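Local atomic coordinates of SxtG (PDB entry 6U1R), a protein that acts as an amidinotransferase in saxitoxin biosynthesis, probably passing an amidino group through a covalent cysteine intermediate. Residues R136-V141 against F158-Y163; D215-V220 against A262-T267; F227-H232 against I255-P260; G320-M325 against S365-T370. All blocks are in the same frame, centred on the assembly; numbering follows the deposited sequence.

Contact 1: R136-V141 against F158-Y163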
loop_
_atom_site.group_PDB
_atom_site.type_symbol
_atom_site.label_atom_id
_atom_site.label_comp_id
_atom_site.label_asym_id
_atom_site.label_seq_id
_atom_site.Cartn_x
_atom_site.Cartn_y
_atom_site.Cartn_z
ATOM N N ARG A 136 -12.378 7.764 8.817
ATOM C CA ARG A 136 -12.629 8.345 7.501
ATOM C C ARG A 136 -11.347 8.857 6.840
ATOM O O ARG A 136 -11.279 8.952 5.611
ATOM C CB ARG A 136 -13.644 9.493 7.642
ATOM C CG ARG A 136 -14.138 10.132 6.345
ATOM C CD ARG A 136 -15.197 9.312 5.631
ATOM N NE ARG A 136 -16.342 8.994 6.491
ATOM C CZ ARG A 136 -17.402 8.298 6.085
ATOM N NH1 ARG A 136 -17.497 7.908 4.817
ATOM N NH2 ARG A 136 -18.381 8.014 6.928
ATOM N N ASP A 137 -10.336 9.233 7.631
ATOM C CA ASP A 137 -9.110 9.789 7.050
ATOM C C ASP A 137 -8.236 8.729 6.388
ATOM O O ASP A 137 -7.454 9.045 5.483
ATOM C CB ASP A 137 -8.264 10.478 8.130
ATOM C CG ASP A 137 -8.964 11.635 8.804
ATOM O OD1 ASP A 137 -10.079 12.023 8.362
ATOM O OD2 ASP A 137 -8.384 12.167 9.797
ATOM N N VAL A 138 -8.337 7.482 6.836
ATOM C CA VAL A 138 -7.289 6.485 6.652
ATOM C C VAL A 138 -7.622 5.552 5.499
ATOM O O VAL A 138 -6.723 4.995 4.859
ATOM C CB VAL A 138 -7.093 5.696 7.965
ATOM C CG1 VAL A 138 -6.038 4.588 7.807
ATOM C CG2 VAL A 138 -6.713 6.665 9.088
ATOM N N PHE A 139 -8.922 5.368 5.229
ATOM C CA PHE A 139 -9.412 4.385 4.267
ATOM C C PHE A 139 -10.518 4.982 3.412
ATOM O O PHE A 139 -11.352 5.731 3.916
ATOM C CB PHE A 139 -10.032 3.143 4.927
ATOM C CG PHE A 139 -9.196 2.513 6.009
ATOM C CD1 PHE A 139 -8.191 1.630 5.683
ATOM C CD2 PHE A 139 -9.431 2.796 7.342
ATOM C CE1 PHE A 139 -7.430 1.017 6.670
ATOM C CE2 PHE A 139 -8.655 2.194 8.344
ATOM C CZ PHE A 139 -7.656 1.312 7.996
ATOM N N LEU A 140 -10.558 4.584 2.152
ATOM C CA LEU A 140 -11.689 4.795 1.267
ATOM C C LEU A 140 -12.428 3.482 1.087
ATOM O O LEU A 140 -11.795 2.432 0.911
ATOM C CB LEU A 140 -11.249 5.262 -0.112
ATOM C CG LEU A 140 -10.745 6.659 -0.342
ATOM C CD1 LEU A 140 -10.071 6.669 -1.744
ATOM C CD2 LEU A 140 -11.916 7.619 -0.273
ATOM N N VAL A 141 -13.754 3.535 1.112
ATOM C CA VAL A 141 -14.581 2.391 0.745
ATOM C C VAL A 141 -15.184 2.690 -0.616
ATOM O O VAL A 141 -15.978 3.633 -0.752
ATOM C CB VAL A 141 -15.687 2.103 1.773
ATOM C CG1 VAL A 141 -16.435 0.834 1.358
ATOM C CG2 VAL A 141 -15.117 1.945 3.145
ATOM N N PHE A 158 1.262 4.451 10.650
ATOM C CA PHE A 158 0.790 3.147 11.096
ATOM C C PHE A 158 -0.624 3.218 11.652
ATOM O O PHE A 158 -1.037 2.351 12.435
ATOM C CB PHE A 158 1.757 2.566 12.131
ATOM C CG PHE A 158 3.095 2.221 11.554
ATOM C CD1 PHE A 158 3.215 1.157 10.683
ATOM C CD2 PHE A 158 4.223 2.980 11.842
ATOM C CE1 PHE A 158 4.427 0.824 10.115
ATOM C CE2 PHE A 158 5.449 2.652 11.259
ATOM C CZ PHE A 158 5.546 1.579 10.401
ATOM N N GLU A 159 -1.390 4.216 11.245
ATOM C CA GLU A 159 -2.711 4.351 11.819
ATOM C C GLU A 159 -3.646 3.231 11.386
ATOM O O GLU A 159 -4.641 2.985 12.075
ATOM C CB GLU A 159 -3.300 5.710 11.457
ATOM C CG GLU A 159 -4.451 6.099 12.336
ATOM C CD GLU A 159 -4.714 7.593 12.310
ATOM O OE1 GLU A 159 -3.745 8.381 12.426
ATOM O OE2 GLU A 159 -5.890 8.010 12.149
ATOM N N ALA A 160 -3.367 2.532 10.276
ATOM C CA ALA A 160 -4.265 1.442 9.909
ATOM C C ALA A 160 -4.209 0.271 10.886
ATOM O O ALA A 160 -5.097 -0.585 10.849
ATOM C CB ALA A 160 -3.958 0.931 8.498
ATOM N N TRP A 161 -3.205 0.216 11.760
ATOM C CA TRP A 161 -2.980 -0.985 12.563
ATOM C C TRP A 161 -4.171 -1.314 13.461
ATOM O O TRP A 161 -4.538 -2.490 13.606
ATOM C CB TRP A 161 -1.702 -0.812 13.383
ATOM C CG TRP A 161 -0.461 -1.177 12.598
ATOM C CD1 TRP A 161 -0.328 -1.254 11.223
ATOM C CD2 TRP A 161 0.806 -1.553 13.141
ATOM N NE1 TRP A 161 0.948 -1.651 10.898
ATOM C CE2 TRP A 161 1.662 -1.842 12.054
ATOM C CE3 TRP A 161 1.298 -1.681 14.443
ATOM C CZ2 TRP A 161 2.983 -2.247 12.233
ATOM C CZ3 TRP A 161 2.610 -2.082 14.622
ATOM C CH2 TRP A 161 3.437 -2.362 13.523
ATOM N N ALA A 162 -4.806 -0.307 14.058
ATOM C CA ALA A 162 -5.927 -0.604 14.957
ATOM C C ALA A 162 -7.083 -1.288 14.239
ATOM O O ALA A 162 -7.892 -1.969 14.892
ATOM C CB ALA A 162 -6.430 0.673 15.630
ATOM N N TYR A 163 -7.145 -1.167 12.913
ATOM C CA TYR A 163 -8.229 -1.691 12.096
ATOM C C TYR A 163 -7.941 -3.043 11.453
ATOM O O TYR A 163 -8.807 -3.569 10.756
ATOM C CB TYR A 163 -8.558 -0.695 10.987
ATOM C CG TYR A 163 -8.874 0.693 11.488
ATOM C CD1 TYR A 163 -7.865 1.607 11.745
ATOM C CD2 TYR A 163 -10.190 1.093 11.699
ATOM C CE1 TYR A 163 -8.146 2.871 12.211
ATOM C CE2 TYR A 163 -10.478 2.345 12.145
ATOM C CZ TYR A 163 -9.455 3.236 12.408
ATOM O OH TYR A 163 -9.767 4.479 12.855
#
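Glu159 OE2 is held by a salt bridge to NH2 of Arg156 and lies 3.4 Å from Val138 CG2. The same NH2 also pairs with Asp137 OD2, and with Asp137 OD2 and Glu159 OE2 5.4 Å apart the shared guanidinium would be expected to ease any repulsion between the two carboxylates. Between the segments the contact is van der Waals packing, mostly apolar. Val138 splits its branches: CG2 meets the carboxylate end of Glu159, while CG1, anti to the backbone N (chi1 178°), comes to 4.2 Å from Ala160 N and also lies over one face of the Phe139 ring, toward its rim. That ring makes a T-shaped (edge-to-face) pair with Tyr163, its edge directed at the tyrosine face, with centroids 5.0 Å apart and planes at 75°. Phe139 CE2 does most of the touching, 3.5 Å from Tyr163 CG and displaced toward the rim of that ring. Next to it, Phe139 CZ sits 3.7 Å from Tyr163 CB and also meets the methyl of Ala160, Ala160 CB lying 3.8 Å away. The contact thus packs the end of helix 135-138 and the start of strand 139-142 against the turn that leads into helix 164-172. Phe139 also rests on Ile146 and Glu148 of strand 145-148 and on Leu371 of strand 370-375, and Trp161 packs edge-to-face with Phe186 of the second subunit.

Contact 2: D215-V220 against A262-T267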
loop_
_atom_site.group_PDB
_atom_site.type_symbol
_atom_site.label_atom_id
_atom_site.label_comp_id
_atom_site.label_asym_id
_atom_site.label_seq_id
_atom_site.Cartn_x
_atom_site.Cartn_y
_atom_site.Cartn_z
ATOM N N ASP A 215 -5.226 11.839 1.793
ATOM C CA ASP A 215 -6.093 11.358 2.857
ATOM C C ASP A 215 -7.451 11.016 2.252
ATOM O O ASP A 215 -7.971 11.755 1.402
ATOM C CB ASP A 215 -6.302 12.420 3.941
ATOM C CG ASP A 215 -5.129 12.545 4.905
ATOM O OD1 ASP A 215 -4.018 12.087 4.578
ATOM O OD2 ASP A 215 -5.332 13.119 5.995
ATOM N N ALA A 216 -8.051 9.927 2.723
ATOM C CA ALA A 216 -9.314 9.505 2.135
ATOM C C ALA A 216 -10.403 10.546 2.360
ATOM O O ALA A 216 -11.315 10.689 1.537
ATOM C CB ALA A 216 -9.720 8.151 2.720
ATOM N N ALA A 217 -10.317 11.293 3.451
ATOM C CA ALA A 217 -11.365 12.254 3.771
ATOM C C ALA A 217 -11.269 13.541 2.961
ATOM O O ALA A 217 -12.111 14.432 3.151
ATOM C CB ALA A 217 -11.334 12.573 5.262
ATOM N N ASP A 218 -10.299 13.662 2.046
ATOM C CA ASP A 218 -10.350 14.723 1.040
ATOM C C ASP A 218 -11.262 14.370 -0.145
ATOM O O ASP A 218 -11.294 15.132 -1.132
ATOM C CB ASP A 218 -8.940 15.056 0.525
ATOM C CG ASP A 218 -8.237 16.102 1.380
ATOM O OD1 ASP A 218 -8.910 17.078 1.788
ATOM O OD2 ASP A 218 -7.024 15.929 1.652
ATOM N N PHE A 219 -12.018 13.266 -0.047
ATOM C CA PHE A 219 -12.935 12.815 -1.091
ATOM C C PHE A 219 -14.304 12.475 -0.506
ATOM O O PHE A 219 -14.406 11.996 0.629
ATOM C CB PHE A 219 -12.378 11.590 -1.826
ATOM C CG PHE A 219 -11.035 11.829 -2.443
ATOM C CD1 PHE A 219 -9.878 11.643 -1.704
ATOM C CD2 PHE A 219 -10.926 12.264 -3.749
ATOM C CE1 PHE A 219 -8.650 11.876 -2.253
ATOM C CE2 PHE A 219 -9.681 12.485 -4.312
ATOM C CZ PHE A 219 -8.543 12.303 -3.563
ATOM N N VAL A 220 -15.360 12.754 -1.283
ATOM C CA VAL A 220 -16.715 12.305 -0.966
ATOM C C VAL A 220 -17.283 11.598 -2.190
ATOM O O VAL A 220 -16.906 11.892 -3.328
ATOM C CB VAL A 220 -17.639 13.462 -0.518
ATOM C CG1 VAL A 220 -17.317 13.854 0.900
ATOM C CG2 VAL A 220 -17.511 14.662 -1.457
ATOM N N ALA A 262 -6.908 24.217 4.300
ATOM C CA ALA A 262 -7.699 23.077 3.845
ATOM C C ALA A 262 -7.032 21.759 4.196
ATOM O O ALA A 262 -5.854 21.539 3.900
ATOM C CB ALA A 262 -7.932 23.151 2.334
ATOM N N LEU A 263 -7.827 20.862 4.799
ATOM C CA LEU A 263 -7.382 19.523 5.160
ATOM C C LEU A 263 -8.665 18.722 5.412
ATOM O O LEU A 263 -9.318 18.911 6.441
ATOM C CB LEU A 263 -6.470 19.558 6.380
ATOM C CG LEU A 263 -5.845 18.296 6.988
ATOM C CD1 LEU A 263 -5.816 17.103 6.103
ATOM C CD2 LEU A 263 -4.413 18.624 7.412
ATOM N N HIS A 264 -9.043 17.910 4.426
ATOM C CA HIS A 264 -10.276 17.125 4.370
ATOM C C HIS A 264 -11.425 17.966 3.829
ATOM O O HIS A 264 -11.476 19.183 4.039
ATOM C CB HIS A 264 -10.619 16.496 5.732
ATOM C CG HIS A 264 -9.504 15.657 6.270
ATOM N ND1 HIS A 264 -9.270 15.487 7.618
ATOM C CD2 HIS A 264 -8.528 14.970 5.627
ATOM C CE1 HIS A 264 -8.189 14.742 7.782
ATOM N NE2 HIS A 264 -7.733 14.396 6.590
ATOM N N ILE A 265 -12.301 17.318 3.061
ATOM C CA ILE A 265 -13.354 18.002 2.309
ATOM C C ILE A 265 -14.714 17.955 3.015
ATOM O O ILE A 265 -15.666 18.621 2.558
ATOM C CB ILE A 265 -13.439 17.402 0.884
ATOM C CG1 ILE A 265 -14.017 18.402 -0.139
ATOM C CG2 ILE A 265 -14.210 16.053 0.872
ATOM C CD1 ILE A 265 -13.913 17.907 -1.615
ATOM N N ASP A 266 -14.838 17.211 4.117
ATOM C CA ASP A 266 -16.152 16.913 4.668
ATOM C C ASP A 266 -16.633 17.963 5.686
ATOM O O ASP A 266 -17.541 17.684 6.480
ATOM C CB ASP A 266 -16.208 15.468 5.224
ATOM C CG ASP A 266 -15.078 15.088 6.178
ATOM O OD1 ASP A 266 -14.087 15.820 6.326
ATOM O OD2 ASP A 266 -15.193 13.968 6.780
ATOM N N THR A 267 -16.081 19.184 5.633
ATOM C CA THR A 267 -16.776 20.388 6.079
ATOM C C THR A 267 -16.932 21.395 4.943
ATOM O O THR A 267 -17.299 22.551 5.200
ATOM C CB THR A 267 -16.071 21.069 7.266
ATOM O OG1 THR A 267 -14.759 21.491 6.903
ATOM C CG2 THR A 267 -15.987 20.149 8.454
#
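His264 and Asp215, both predicted active-site residues, are joined by a His-carboxylate hydrogen bond in the five-bladed alpha/beta propeller of the amidinotransferase family. NE2 of His264 donates to OD2 of Asp215 over 2.8 Å in a nearly straight bond (167°). The oxygen uses its anti lone pair and lies only 7° out of the imidazole plane, although carboxylate and ring are turned 31° apart. Two backbone N-H groups, of His264 and the residue after it, also reach across: Ile265 N gives to Ala217 O at 2.9 Å, and His264 N gives a weak, bent bond to Asp218 OD1. The Asp218 carboxylate is buried and richly satisfied, OD1 also by Gln229 NE2 and OD2 by the hydroxyls of Ser231 and Thr234, and probably helps to position the loop that carries His264.

The imidazole is sandwiched by aliphatic groups. Ala217 CB makes a CH-pi contact with one face, 4.0 Å from the ring centroid, and Leu263 CD1 covers the opposite face toward the rim. Packing continues along the chain at Ile265. Ile265 CG2, between its backbone N and carbonyl carbon, rests on the Asp218 backbone 3.5 Å from Asp218 C and packs against Val220 CG1 at 3.8 Å.

Contact 3: F227-H232 against I255-P260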
loop_
_atom_site.group_PDB
_atom_site.type_symbol
_atom_site.label_atom_id
_atom_site.label_comp_id
_atom_site.label_asym_id
_atom_site.label_seq_id
_atom_site.Cartn_x
_atom_site.Cartn_y
_atom_site.Cartn_z
ATOM N N PHE A 227 -15.880 13.373 -5.705
ATOM C CA PHE A 227 -15.379 14.745 -5.634
ATOM C C PHE A 227 -14.236 14.817 -4.634
ATOM O O PHE A 227 -14.349 14.286 -3.527
ATOM C CB PHE A 227 -16.500 15.702 -5.252
ATOM C CG PHE A 227 -17.589 15.745 -6.270
ATOM C CD1 PHE A 227 -17.511 16.622 -7.339
ATOM C CD2 PHE A 227 -18.644 14.861 -6.213
ATOM C CE1 PHE A 227 -18.484 16.646 -8.304
ATOM C CE2 PHE A 227 -19.628 14.882 -7.195
ATOM C CZ PHE A 227 -19.533 15.778 -8.239
ATOM N N GLY A 228 -13.138 15.469 -5.028
ATOM C CA GLY A 228 -11.999 15.636 -4.146
ATOM C C GLY A 228 -11.464 17.053 -4.222
ATOM O O GLY A 228 -11.945 17.879 -5.004
ATOM N N GLN A 229 -10.466 17.319 -3.387
ATOM C CA GLN A 229 -9.741 18.582 -3.420
ATOM C C GLN A 229 -8.267 18.320 -3.143
ATOM O O GLN A 229 -7.914 17.376 -2.438
ATOM C CB GLN A 229 -10.276 19.573 -2.369
ATOM C CG GLN A 229 -10.165 19.011 -0.945
ATOM C CD GLN A 229 -10.533 19.989 0.156
ATOM O OE1 GLN A 229 -11.146 21.034 -0.091
ATOM N NE2 GLN A 229 -10.161 19.646 1.398
ATOM N N LYS A 230 -7.411 19.182 -3.689
ATOM C CA LYS A 230 -6.060 19.336 -3.162
ATOM C C LYS A 230 -6.118 19.984 -1.776
ATOM O O LYS A 230 -7.045 20.727 -1.463
ATOM C CB LYS A 230 -5.217 20.190 -4.115
ATOM C CG LYS A 230 -4.949 19.529 -5.487
ATOM C CD LYS A 230 -4.057 20.395 -6.390
ATOM C CE LYS A 230 -2.591 20.217 -6.030
ATOM N NZ LYS A 230 -1.733 21.050 -6.898
ATOM N N SER A 231 -5.132 19.685 -0.934
ATOM C CA SER A 231 -5.125 20.179 0.444
ATOM C C SER A 231 -3.698 20.149 0.964
ATOM O O SER A 231 -2.760 19.867 0.220
ATOM C CB SER A 231 -6.030 19.332 1.343
ATOM O OG SER A 231 -5.424 18.083 1.546
ATOM N N HIS A 232 -3.530 20.431 2.260
ATOM C CA HIS A 232 -2.199 20.305 2.843
ATOM C C HIS A 232 -1.694 18.869 2.920
ATOM O O HIS A 232 -0.517 18.696 3.239
ATOM C CB HIS A 232 -2.168 20.948 4.216
ATOM C CG HIS A 232 -2.219 22.441 4.149
ATOM N ND1 HIS A 232 -1.249 23.183 3.510
ATOM C CD2 HIS A 232 -3.138 23.330 4.594
ATOM C CE1 HIS A 232 -1.551 24.465 3.590
ATOM N NE2 HIS A 232 -2.692 24.585 4.246
ATOM N N ILE A 255 -12.543 19.915 -6.890
ATOM C CA ILE A 255 -13.035 21.257 -6.599
ATOM C C ILE A 255 -11.880 22.112 -6.092
ATOM O O ILE A 255 -10.866 21.604 -5.613
ATOM C CB ILE A 255 -14.187 21.263 -5.573
ATOM C CG1 ILE A 255 -13.675 20.895 -4.177
ATOM C CG2 ILE A 255 -15.313 20.329 -6.011
ATOM C CD1 ILE A 255 -14.536 21.387 -3.069
ATOM N N GLU A 256 -12.068 23.432 -6.153
ATOM C CA GLU A 256 -11.139 24.401 -5.577
ATOM C C GLU A 256 -11.692 24.899 -4.245
ATOM O O GLU A 256 -12.792 25.448 -4.205
ATOM C CB GLU A 256 -10.934 25.577 -6.533
ATOM C CG GLU A 256 -10.495 25.160 -7.941
ATOM C CD GLU A 256 -9.092 24.579 -7.980
ATOM O OE1 GLU A 256 -8.229 25.064 -7.218
ATOM O OE2 GLU A 256 -8.853 23.633 -8.774
ATOM N N SER A 257 -10.949 24.678 -3.156
ATOM C CA SER A 257 -11.316 25.243 -1.861
ATOM C C SER A 257 -10.695 26.624 -1.699
ATOM O O SER A 257 -9.550 26.853 -2.096
ATOM C CB SER A 257 -10.853 24.355 -0.706
ATOM O OG SER A 257 -11.205 24.937 0.545
ATOM N N GLN A 258 -11.459 27.534 -1.113
ATOM C CA GLN A 258 -10.965 28.836 -0.687
ATOM C C GLN A 258 -10.442 28.830 0.750
ATOM O O GLN A 258 -10.055 29.888 1.253
ATOM C CB GLN A 258 -12.083 29.875 -0.828
ATOM C CG GLN A 258 -12.529 30.091 -2.280
ATOM C CD GLN A 258 -13.814 30.912 -2.396
ATOM O OE1 GLN A 258 -14.673 30.895 -1.507
ATOM N NE2 GLN A 258 -13.950 31.625 -3.502
ATOM N N CYS A 259 -10.440 27.678 1.429
ATOM C CA CYS A 259 -9.946 27.607 2.805
ATOM C C CYS A 259 -8.428 27.506 2.788
ATOM O O CYS A 259 -7.899 26.511 2.289
ATOM C CB CYS A 259 -10.512 26.390 3.531
ATOM S SG CYS A 259 -9.837 26.187 5.218
ATOM N N PRO A 260 -7.692 28.493 3.312
ATOM C CA PRO A 260 -6.223 28.398 3.275
ATOM C C PRO A 260 -5.658 27.275 4.125
ATOM O O PRO A 260 -4.507 26.868 3.893
ATOM C CB PRO A 260 -5.762 29.771 3.814
ATOM C CG PRO A 260 -6.955 30.666 3.670
ATOM C CD PRO A 260 -8.145 29.779 3.865
HETATM O O HOH W 1 -11.743 22.828 1.977
HETATM O O HOH W 2 -8.287 21.519 -5.278
HETATM O O HOH W 3 -8.240 22.963 -3.163
#
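Gln229 and Ser257 face each other across the two segments, with OE1 of Gln229 3.4 Å from CB of Ser257. Gln229 CG lies between the backbone N and the carbonyl carbon (chi1 59°), and the extended chain beyond CG carries the amide to the serine. The two polar ends do not bond directly; a water donates to Gln229 OE1 at 2.8 Å and also bonds Ser257 OG. The other end of this amide, NE2, is bonded to Asp218 OD1, so both sides of the group are engaged and its rotation is set. Ser257 OG in turn accepts from Cys259 N at 3.0 Å, closing an ST turn. Closer to the sheet, Ile255 brings CG1 to 4.1 Å from Gln229 CB.

Here strands 225-229 and 251-255 run parallel, linked by a beta-alpha-beta crossover through helix 236-245, and Ile255 N donates to Gly228 O at 2.8 Å. Past this point the segments diverge, and two further waters span the gap, one from Lys230 N to Ile255 O, the other from Lys230 O to Ser257 N.

At the far end the His232 ring turns its NE2 to the backbone of Pro260. NE2 donates to Pro260 O at 2.9 Å, meeting a lone pair in the carbonyl plane, while the oxygen sits 21° out of the imidazole plane and the bond is somewhat bent (148°). ND1 of His232 is bonded to Val206 N, an arrangement consistent with a neutral ring protonated on NE2. Phe205 packs edge-to-face with the same imidazole.

Contact 4: G320-M325 against S365-T370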
loop_
_atom_site.group_PDB
_atom_site.type_symbol
_atom_site.label_atom_id
_atom_site.label_comp_id
_atom_site.label_asym_id
_atom_site.label_seq_id
_atom_site.Cartn_x
_atom_site.Cartn_y
_atom_site.Cartn_z
ATOM N N GLY A 320 -20.159 21.928 11.706
ATOM C CA GLY A 320 -21.546 21.506 11.608
ATOM C C GLY A 320 -21.883 20.769 10.328
ATOM O O GLY A 320 -22.880 20.030 10.299
ATOM N N LEU A 321 -21.098 20.974 9.257
ATOM C CA LEU A 321 -21.308 20.269 7.995
ATOM C C LEU A 321 -20.879 18.802 8.033
ATOM O O LEU A 321 -21.231 18.053 7.114
ATOM C CB LEU A 321 -20.559 20.978 6.850
ATOM C CG LEU A 321 -21.254 22.184 6.209
ATOM C CD1 LEU A 321 -21.056 23.437 7.035
ATOM C CD2 LEU A 321 -20.731 22.383 4.797
ATOM N N ASN A 322 -20.142 18.365 9.063
ATOM C CA ASN A 322 -19.599 17.009 9.108
ATOM C C ASN A 322 -20.668 16.018 9.567
ATOM O O ASN A 322 -20.439 15.226 10.486
ATOM C CB ASN A 322 -18.383 16.997 10.044
ATOM C CG ASN A 322 -17.458 15.823 9.826
ATOM O OD1 ASN A 322 -17.203 15.034 10.753
ATOM N ND2 ASN A 322 -16.886 15.734 8.626
ATOM N N VAL A 323 -21.826 16.037 8.903
ATOM C CA VAL A 323 -22.968 15.192 9.255
ATOM C C VAL A 323 -22.794 13.774 8.721
ATOM O O VAL A 323 -21.935 13.510 7.869
ATOM C CB VAL A 323 -24.276 15.802 8.716
ATOM C CG1 VAL A 323 -24.584 17.128 9.425
ATOM C CG2 VAL A 323 -24.192 15.987 7.192
ATOM N N LEU A 324 -23.622 12.854 9.217
ATOM C CA LEU A 324 -23.614 11.451 8.793
ATOM C C LEU A 324 -25.041 11.068 8.422
ATOM O O LEU A 324 -25.949 11.211 9.244
ATOM C CB LEU A 324 -23.084 10.516 9.892
ATOM C CG LEU A 324 -23.135 9.011 9.568
ATOM C CD1 LEU A 324 -22.168 8.692 8.451
ATOM C CD2 LEU A 324 -22.865 8.125 10.789
ATOM N N MET A 325 -25.224 10.578 7.197
ATOM C CA MET A 325 -26.520 10.118 6.708
ATOM C C MET A 325 -26.710 8.644 7.050
ATOM O O MET A 325 -25.857 7.817 6.717
ATOM C CB MET A 325 -26.632 10.284 5.192
ATOM C CG MET A 325 -26.402 11.698 4.642
ATOM S SD MET A 325 -27.487 12.913 5.336
ATOM C CE MET A 325 -29.089 12.314 4.797
ATOM N N SER A 365 -15.841 15.158 13.495
ATOM C CA SER A 365 -17.183 14.974 14.033
ATOM C C SER A 365 -17.739 13.687 13.425
ATOM O O SER A 365 -16.961 12.775 13.131
ATOM C CB SER A 365 -18.062 16.200 13.754
ATOM O OG SER A 365 -19.306 16.112 14.440
ATOM N N PHE A 366 -19.059 13.592 13.212
ATOM C CA PHE A 366 -19.689 12.289 12.954
ATOM C C PHE A 366 -19.150 11.622 11.685
ATOM O O PHE A 366 -18.893 10.412 11.663
ATOM C CB PHE A 366 -21.210 12.439 12.836
ATOM C CG PHE A 366 -21.833 13.184 13.979
ATOM C CD1 PHE A 366 -21.895 12.618 15.248
ATOM C CD2 PHE A 366 -22.343 14.470 13.789
ATOM C CE1 PHE A 366 -22.458 13.316 16.301
ATOM C CE2 PHE A 366 -22.902 15.160 14.819
ATOM C CZ PHE A 366 -22.964 14.595 16.080
ATOM N N HIS A 367 -19.040 12.379 10.591
ATOM C CA HIS A 367 -18.555 11.783 9.353
ATOM C C HIS A 367 -17.094 11.350 9.486
ATOM O O HIS A 367 -16.726 10.261 9.036
ATOM C CB HIS A 367 -18.768 12.761 8.193
ATOM C CG HIS A 367 -18.517 12.179 6.831
ATOM N ND1 HIS A 367 -17.355 12.415 6.126
ATOM C CD2 HIS A 367 -19.290 11.406 6.030
ATOM C CE1 HIS A 367 -17.418 11.808 4.955
ATOM N NE2 HIS A 367 -18.580 11.185 4.869
ATOM N N CYS A 368 -16.255 12.173 10.126
ATOM C CA CYS A 368 -14.847 11.822 10.338
ATOM C C CYS A 368 -14.701 10.571 11.192
ATOM O O CYS A 368 -13.767 9.785 10.999
ATOM C CB CYS A 368 -14.110 12.957 11.041
ATOM S SG CYS A 368 -13.971 14.426 10.056
ATOM N N ALA A 369 -15.572 10.426 12.193
ATOM C CA ALA A 369 -15.501 9.390 13.201
ATOM C C ALA A 369 -16.003 8.045 12.706
ATOM O O ALA A 369 -15.971 7.083 13.482
ATOM C CB ALA A 369 -16.309 9.813 14.437
ATOM N N THR A 370 -16.425 7.939 11.442
ATOM C CA THR A 370 -17.011 6.705 10.936
ATOM C C THR A 370 -16.406 6.287 9.606
ATOM O O THR A 370 -15.900 7.107 8.834
ATOM C CB THR A 370 -18.538 6.848 10.759
ATOM O OG1 THR A 370 -18.825 7.993 9.941
ATOM C CG2 THR A 370 -19.221 6.946 12.121
#
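The turn bearing Cys368, predicted to form the amidino-cysteine intermediate, wraps around Asn322, itself the centre of an inverse gamma turn. With CG anti to its backbone N (chi1 -160°), the Asn322 side chain reaches into the turn, where OD1 accepts two backbone bonds. The one from Cys368 N is nearly straight (3.1 Å, 167°), whereas that from Ser365 N is weak and bent. The backbone O of Asn322 takes a third N-H, from His367 N at 3.2 Å, with the donor 47° above the carbonyl plane. ND2 of Asn322 passes 3.5 Å from Cys368 SG and is hydrogen-bonded to Asp266 O, so the amide links the cysteine turn to a second active-site loop. Its plane stands nearly perpendicular to the His367 ring, which bonds Asp266 OD2 through ND1 and Glu33 OE1 through NE2. Beside the ring, His367 CB packs 3.3 Å from Val323 O.

Looser packing flanks this polar centre. Leu324 CB meets Phe366 CB at 4.0 Å, and Leu324 and Thr370 approach tip to tip, methyl against hydroxyl, with Leu324 CD1 3.7 Å from Thr370 OG1. Short strand 324-325 thus lies beside the turn that leads into strand 370-375. Helix 83-102 packs on Leu324 and Thr370 through Phe96, Phe366 reaches Ile332 and Glu334 of strand 330-334, and Val323 touches Leu272 of strand 269-273.

How the contacts relate
All four contacts are largely buried, but their chemistry differs. Contact 2 lies nearest the centre of the chain and, with contact 4, holds the predicted active-site residues; both depend on directed polar bonds, and Asp266 is common to both surroundings. Contact 1 is mainly aromatic and aliphatic, yet Arg136 bonds His367 O and Thr370 OG1 of contact 4, and Asp137 O meets Ala216 N of contact 2. Contact 3, farther out and partly bridged by water, shares a sheet with contact 2 through strands 219-222 and 225-229, and its Gln229 and Ser231 hydrogen-bond the Asp218 carboxylate. Contacts 1 and 3 lie on opposite sides of the chain's centre.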